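Acyl-CoA synthetase (AMP-forming)/AMP-acid ligase II-like protein (Dyadobacter fermentans, PDB 4GS5) probably activates a carboxylic acid with ATP and joins it to coenzyme A, as do AMP-forming acyl-CoA synthetases of its family. Local coordinates at residues L73-G76 with P77-A81; K259-L262 with D263-D266; M304-A307 with L308-L312. All coordinates share one frame; numbering follows the deposited sequence.

All three contacts are local and lie where one backbone element gives way to another. Interaction 1 is the turn that leads from helix 59-72 into strand 80-83. Interactions 2 and 3 are the first turns of helices 262-276 and 306-319. These two helices touch through R311 and L312, although the two contacts do not meet and their centres are about 23 Å apart. Interaction 1 lies on the other side of the chain's centre. Interactions 1 and 2 are partly buried; interaction 3 is a surface contact. A threonine hydroxyl doubles a backbone bond in interactions 1 and 3, whereas in interaction 2 a water weakly links V261 N to Q264.

Interaction 1 (L73-G76 with P77-A81); sequences LSLG and PGTRA
G76 to T79 form a type II beta turn, closed by T79 N bonding to G76 O at 3.3 Å. The same carbonyl oxygen takes a second, shorter bond from the side chain: T79 OG1 donates to G76 O at 2.7 Å. Neither donor is straight ahead of the C=O. The hydroxyl stands at 141° at the oxygen and is tilted 16° from the carbonyl plane. The T79 torsion explains this reach. OG1 sits beside the residue's own backbone N (chi1 -69°), which brings it to the oxygen that N already bonds.

The hydroxyl also packs against the residue before the turn. T79 OG1 is 3.7 Å from L75 CB and 3.4 Å from L75 C. P77 and G78 fill the two central positions. The proline ring restricts phi near the value needed at the first, and G78 has the positive phi that a type II turn needs at the second.

Upstream, S74 is the C-prime residue of a Schellman motif that ends helix 59-72. Downstream, the chain enters strand 80-83. L75 and T79 both touch F126 on the neighbouring strand 126-129, and L75 O accepts from W104 NE1. R80 forms a salt bridge with D125.

T79 is buried, but its hydroxyl spends its proton inside the turn. Two bonds from one residue grip G76 O. The side-chain bond supplements a longer backbone bond and helps fix the rotation of the threonine as the chain turns into the strand.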
loop_
_atom_site.group_PDB
_atom_site.type_symbol
_atom_site.label_atom_id
_atom_site.label_comp_id
_atom_site.label_asym_id
_atom_site.label_seq_id
_atom_site.Cartn_x
_atom_site.Cartn_y
_atom_site.Cartn_z
ATOM N N LEU A 73 -2.212 -16.198 9.382
ATOM C CA LEU A 73 -1.651 -17.073 8.345
ATOM C C LEU A 73 -1.385 -18.500 8.849
ATOM O O LEU A 73 -0.812 -19.314 8.130
ATOM C CB LEU A 73 -0.384 -16.451 7.725
ATOM C CG LEU A 73 -0.599 -15.087 7.052
ATOM C CD1 LEU A 73 0.720 -14.460 6.621
ATOM C CD2 LEU A 73 -1.560 -15.201 5.871
ATOM N N SER A 74 -1.817 -18.794 10.074
ATOM C CA SER A 74 -1.644 -20.122 10.672
ATOM C C SER A 74 -0.199 -20.603 10.610
ATOM O O SER A 74 0.090 -21.709 10.144
ATOM C CB SER A 74 -2.559 -21.159 10.018
ATOM O OG SER A 74 -3.907 -20.777 10.181
ATOM N N LEU A 75 0.703 -19.772 11.113
ATOM C CA LEU A 75 2.118 -20.099 11.116
ATOM C C LEU A 75 2.561 -20.429 12.540
ATOM O O LEU A 75 3.044 -19.558 13.271
ATOM C CB LEU A 75 2.919 -18.922 10.541
ATOM C CG LEU A 75 2.446 -18.469 9.154
ATOM C CD1 LEU A 75 3.051 -17.112 8.789
ATOM C CD2 LEU A 75 2.769 -19.519 8.101
ATOM N N GLY A 76 2.396 -21.692 12.931
ATOM C CA GLY A 76 2.695 -22.095 14.296
ATOM C C GLY A 76 4.137 -22.515 14.499
ATOM O O GLY A 76 4.990 -22.259 13.642
ATOM N N PRO A 77 4.422 -23.177 15.632
ATOM C CA PRO A 77 5.789 -23.617 15.925
ATOM C C PRO A 77 6.335 -24.575 14.864
ATOM O O PRO A 77 5.629 -25.475 14.402
ATOM C CB PRO A 77 5.646 -24.344 17.277
ATOM C CG PRO A 77 4.430 -23.752 17.896
ATOM C CD PRO A 77 3.492 -23.510 16.724
ATOM N N GLY A 78 7.598 -24.394 14.498
ATOM C CA GLY A 78 8.236 -25.265 13.529
ATOM C C GLY A 78 8.209 -24.657 12.131
ATOM O O GLY A 78 8.868 -25.155 11.217
ATOM N N THR A 79 7.436 -23.591 11.961
ATOM C CA THR A 79 7.390 -22.881 10.674
ATOM C C THR A 79 8.807 -22.582 10.170
ATOM O O THR A 79 9.603 -21.949 10.873
ATOM C CB THR A 79 6.622 -21.549 10.785
ATOM O OG1 THR A 79 5.232 -21.814 11.009
ATOM C CG2 THR A 79 6.738 -20.742 9.506
ATOM N N ARG A 80 9.122 -23.037 8.962
ATOM C CA ARG A 80 10.422 -22.748 8.361
ATOM C C ARG A 80 10.326 -21.465 7.553
ATOM O O ARG A 80 9.724 -21.449 6.484
ATOM C CB ARG A 80 10.860 -23.905 7.464
ATOM C CG ARG A 80 11.133 -25.201 8.218
ATOM C CD ARG A 80 11.207 -26.375 7.255
ATOM N NE ARG A 80 9.959 -26.492 6.501
ATOM C CZ ARG A 80 9.773 -27.319 5.476
ATOM N NH1 ARG A 80 10.760 -28.104 5.068
ATOM N NH2 ARG A 80 8.602 -27.350 4.851
ATOM N N ALA A 81 10.900 -20.386 8.077
ATOM C CA ALA A 81 10.718 -19.078 7.485
ATOM C C ALA A 81 12.023 -18.591 6.870
ATOM O O ALA A 81 13.095 -18.716 7.480
ATOM C CB ALA A 81 10.225 -18.098 8.533
#

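Interaction 2 (K259-L262 with D263-D266); sequences KIVL and DQID
This is a strand-to-helix junction: V261 ends strand 258-261 and is also the N-cap of helix 262-276, so its carbonyl opens the helix. I265 N donates to V261 O at 3.1 Å, nearly in line with the C=O. Q264 N reaches the same oxygen only weakly; the N-H...O angle is only 123°. The next helical bond runs from D266 N to L262 O at 2.9 Å.

The V261 side chain lies over the first turn. Its CG1 is anti to the backbone N (chi1 -176°) and runs alongside D263, whose OD2 is 3.1 Å from V261 CG1. That oxygen has its polar partner elsewhere, in N251 ND2. Q264 passes aslant over V261. Its amide carbon CD lies 3.8 Å from V261 CB, and OE1 is close to both CB and CG2. A water accepts from V261 N at 3.0 Å and donates weakly to Q264 OE1, so the glutamine and the last strand residue are also bridged through solvent.

On the buried side, I260 CG2 meets I265 CG2 at 4.2 Å. I265 CG2 also lies against L262 O. L262 and I265 both pack on L296 of strand 295-301, and D266 OD1 accepts from C284 N of strand 282-289. Thus one face of the start of the helix is turned to strands 282-289 and 295-301.

V261 has no side-chain hydroxyl or carboxylate with which to cap the helix. Its backbone N is served by water, and its methyls lie against D263 and Q264. The charge of D263 may be favoured by the helix N-terminus, whereas D266 is tied to C284 N.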
loop_
_atom_site.group_PDB
_atom_site.type_symbol
_atom_site.label_atom_id
_atom_site.label_comp_id
_atom_site.label_asym_id
_atom_site.label_seq_id
_atom_site.Cartn_x
_atom_site.Cartn_y
_atom_site.Cartn_z
ATOM N N LYS A 259 -19.375 7.072 -8.489
ATOM C CA LYS A 259 -18.103 7.639 -8.057
ATOM C C LYS A 259 -17.276 8.048 -9.273
ATOM O O LYS A 259 -17.087 7.261 -10.203
ATOM C CB LYS A 259 -17.331 6.631 -7.199
ATOM C CG LYS A 259 -17.510 6.814 -5.697
ATOM C CD LYS A 259 -18.821 6.270 -5.181
ATOM C CE LYS A 259 -18.943 6.493 -3.661
ATOM N NZ LYS A 259 -18.152 5.514 -2.841
ATOM N N ILE A 260 -16.781 9.279 -9.249
ATOM C CA ILE A 260 -15.997 9.836 -10.347
ATOM C C ILE A 260 -14.660 10.375 -9.838
ATOM O O ILE A 260 -14.620 11.187 -8.904
ATOM C CB ILE A 260 -16.763 11.002 -11.023
ATOM C CG1 ILE A 260 -18.020 10.466 -11.717
ATOM C CG2 ILE A 260 -15.881 11.723 -12.045
ATOM C CD1 ILE A 260 -19.000 11.617 -12.094
ATOM N N VAL A 261 -13.576 9.931 -10.459
ATOM C CA VAL A 261 -12.227 10.358 -10.073
ATOM C C VAL A 261 -11.878 11.608 -10.885
ATOM O O VAL A 261 -11.875 11.568 -12.121
ATOM C CB VAL A 261 -11.189 9.242 -10.315
ATOM C CG1 VAL A 261 -9.794 9.668 -9.806
ATOM C CG2 VAL A 261 -11.621 7.926 -9.648
ATOM N N LEU A 262 -11.612 12.726 -10.204
ATOM C CA LEU A 262 -11.473 13.997 -10.921
ATOM C C LEU A 262 -10.347 14.005 -11.959
ATOM O O LEU A 262 -10.547 14.454 -13.086
ATOM C CB LEU A 262 -11.318 15.168 -9.954
ATOM C CG LEU A 262 -12.589 15.445 -9.136
ATOM C CD1 LEU A 262 -12.274 16.428 -8.001
ATOM C CD2 LEU A 262 -13.740 15.956 -10.022
ATOM N N ASP A 263 -9.177 13.500 -11.593
ATOM C CA ASP A 263 -8.049 13.545 -12.519
ATOM C C ASP A 263 -8.274 12.614 -13.712
ATOM O O ASP A 263 -7.750 12.855 -14.796
ATOM C CB ASP A 263 -6.697 13.296 -11.819
ATOM C CG ASP A 263 -6.447 11.829 -11.488
ATOM O OD1 ASP A 263 -5.433 11.271 -11.968
ATOM O OD2 ASP A 263 -7.240 11.235 -10.725
ATOM N N GLN A 264 -9.075 11.570 -13.522
ATOM C CA GLN A 264 -9.390 10.673 -14.639
ATOM C C GLN A 264 -10.332 11.342 -15.621
ATOM O O GLN A 264 -10.152 11.246 -16.834
ATOM C CB GLN A 264 -9.983 9.352 -14.153
ATOM C CG GLN A 264 -8.979 8.475 -13.440
ATOM C CD GLN A 264 -9.560 7.135 -13.034
ATOM O OE1 GLN A 264 -10.729 6.835 -13.305
ATOM N NE2 GLN A 264 -8.741 6.315 -12.375
ATOM N N ILE A 265 -11.353 12.008 -15.106
ATOM C CA ILE A 265 -12.256 12.715 -16.003
ATOM C C ILE A 265 -11.495 13.858 -16.688
ATOM O O ILE A 265 -11.717 14.139 -17.871
ATOM C CB ILE A 265 -13.573 13.177 -15.304
ATOM C CG1 ILE A 265 -14.581 13.631 -16.351
ATOM C CG2 ILE A 265 -13.332 14.267 -14.280
ATOM C CD1 ILE A 265 -15.108 12.471 -17.182
ATOM N N ASP A 266 -10.559 14.477 -15.960
ATOM C CA ASP A 266 -9.731 15.541 -16.529
ATOM C C ASP A 266 -8.943 15.032 -17.740
ATOM O O ASP A 266 -8.862 15.719 -18.762
ATOM C CB ASP A 266 -8.762 16.104 -15.488
ATOM C CG ASP A 266 -9.338 17.280 -14.722
ATOM O OD1 ASP A 266 -10.438 17.750 -15.082
ATOM O OD2 ASP A 266 -8.681 17.752 -13.766
HETATM O O HOH W 1 -13.752 8.229 -12.920
#

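Interaction 3 (M304-A307 with L308-L312); sequences MPEA and LTERL
M304, a selenomethionine, bends back over the start of helix 306-319 and lays its terminal methyl on T309. M304 CE is 3.3 Å from T309 OG1 and 3.5 Å from T309 CA, the latter tighter than usual for two carbons. The chain is bent at chi3, which turns CE in toward the helix. The same methyl reaches L312 CD2 at 3.9 Å.

Beside it, P305 and L308 point the same way, with P305 CG 3.7 Å from L308 CB. P305 is the N-cap, and its carbonyl oxygen has two donors from one residue. T309 N comes at 3.0 Å, almost straight onto the oxygen. T309 OG1 donates at 3.2 Å from above the carbonyl plane, 57° out of it. This hydroxyl lies beside its own backbone N (chi1 -58°), which brings it back to P305 O. E310 N to E306 O and R311 N to A307 O continue the helical ladder.

On the exposed side, E306 and E310 run alongside each other one turn apart. E306 OE2 and E310 OE2 are 3.6 Å apart, with the carboxylate planes 82° to one another. If both are ionised they would repel, though both residues are exposed, so solvent may screen them.

Further out, M304 and T309 rest on F331 of strand 329-332. L312 packs on V272 and F273 of helix 262-276. This capped start belongs to the helix of the beta-alpha-beta unit strand 295-301, helix 306-319, strand 329-332; M304 and T309 face F331, and L312 faces helix 262-276.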
loop_
_atom_site.group_PDB
_atom_site.type_symbol
_atom_site.label_atom_id
_atom_site.label_comp_id
_atom_site.label_asym_id
_atom_site.label_seq_id
_atom_site.Cartn_x
_atom_site.Cartn_y
_atom_site.Cartn_z
HETATM N N MSE A 304 -14.129 31.851 -24.051
HETATM C CA MSE A 304 -13.998 31.298 -25.392
HETATM C C MSE A 304 -15.200 31.746 -26.209
HETATM O O MSE A 304 -16.250 32.062 -25.645
HETATM C CB MSE A 304 -13.953 29.768 -25.353
HETATM C CG MSE A 304 -13.062 29.179 -24.278
HETATM SE SE MSE A 304 -12.849 27.240 -24.503
HETATM C CE MSE A 304 -14.611 26.807 -25.166
ATOM N N PRO A 305 -15.056 31.765 -27.543
ATOM C CA PRO A 305 -16.172 32.136 -28.425
ATOM C C PRO A 305 -17.298 31.106 -28.337
ATOM O O PRO A 305 -17.025 29.904 -28.212
ATOM C CB PRO A 305 -15.539 32.128 -29.820
ATOM C CG PRO A 305 -14.374 31.204 -29.699
ATOM C CD PRO A 305 -13.855 31.366 -28.298
ATOM N N GLU A 306 -18.541 31.577 -28.387
ATOM C CA GLU A 306 -19.704 30.706 -28.242
ATOM C C GLU A 306 -19.611 29.474 -29.148
ATOM O O GLU A 306 -19.965 28.363 -28.741
ATOM C CB GLU A 306 -20.997 31.486 -28.525
ATOM C CG GLU A 306 -22.282 30.721 -28.211
ATOM C CD GLU A 306 -23.553 31.490 -28.582
ATOM O OE1 GLU A 306 -23.469 32.704 -28.884
ATOM O OE2 GLU A 306 -24.645 30.874 -28.575
ATOM N N ALA A 307 -19.128 29.681 -30.370
ATOM C CA ALA A 307 -19.020 28.612 -31.361
ATOM C C ALA A 307 -18.131 27.475 -30.876
ATOM O O ALA A 307 -18.503 26.300 -30.967
ATOM C CB ALA A 307 -18.495 29.167 -32.678
ATOM N N LEU A 308 -16.954 27.834 -30.366
ATOM C CA LEU A 308 -15.992 26.849 -29.884
ATOM C C LEU A 308 -16.498 26.187 -28.608
ATOM O O LEU A 308 -16.291 24.997 -28.398
ATOM C CB LEU A 308 -14.622 27.490 -29.659
ATOM C CG LEU A 308 -13.447 26.537 -29.430
ATOM C CD1 LEU A 308 -13.445 25.425 -30.459
ATOM C CD2 LEU A 308 -12.132 27.291 -29.467
ATOM N N THR A 309 -17.182 26.955 -27.767
ATOM C CA THR A 309 -17.772 26.404 -26.556
ATOM C C THR A 309 -18.804 25.322 -26.893
ATOM O O THR A 309 -18.870 24.287 -26.225
ATOM C CB THR A 309 -18.413 27.502 -25.691
ATOM O OG1 THR A 309 -17.418 28.479 -25.359
ATOM C CG2 THR A 309 -18.971 26.910 -24.409
ATOM N N GLU A 310 -19.591 25.566 -27.936
ATOM C CA GLU A 310 -20.567 24.596 -28.433
ATOM C C GLU A 310 -19.911 23.327 -28.980
ATOM O O GLU A 310 -20.359 22.214 -28.678
ATOM C CB GLU A 310 -21.461 25.227 -29.501
ATOM C CG GLU A 310 -22.690 25.922 -28.940
ATOM C CD GLU A 310 -23.485 26.681 -30.002
ATOM O OE1 GLU A 310 -23.208 26.513 -31.214
ATOM O OE2 GLU A 310 -24.387 27.455 -29.618
ATOM N N ARG A 311 -18.864 23.486 -29.790
ATOM C CA ARG A 311 -18.092 22.337 -30.256
ATOM C C ARG A 311 -17.570 21.551 -29.058
ATOM O O ARG A 311 -17.646 20.323 -29.017
ATOM C CB ARG A 311 -16.907 22.767 -31.128
ATOM C CG ARG A 311 -17.245 23.039 -32.586
ATOM C CD ARG A 311 -16.006 22.913 -33.472
ATOM N NE ARG A 311 -15.605 21.516 -33.641
ATOM C CZ ARG A 311 -14.615 21.103 -34.428
ATOM N NH1 ARG A 311 -13.906 21.983 -35.126
ATOM N NH2 ARG A 311 -14.329 19.807 -34.517
ATOM N N LEU A 312 -17.031 22.271 -28.082
ATOM C CA LEU A 312 -16.414 21.634 -26.931
ATOM C C LEU A 312 -17.447 20.808 -26.186
ATOM O O LEU A 312 -17.239 19.621 -25.910
ATOM C CB LEU A 312 -15.827 22.682 -25.996
ATOM C CG LEU A 312 -15.389 22.077 -24.669
ATOM C CD1 LEU A 312 -14.213 21.121 -24.886
ATOM C CD2 LEU A 312 -15.048 23.181 -23.685
#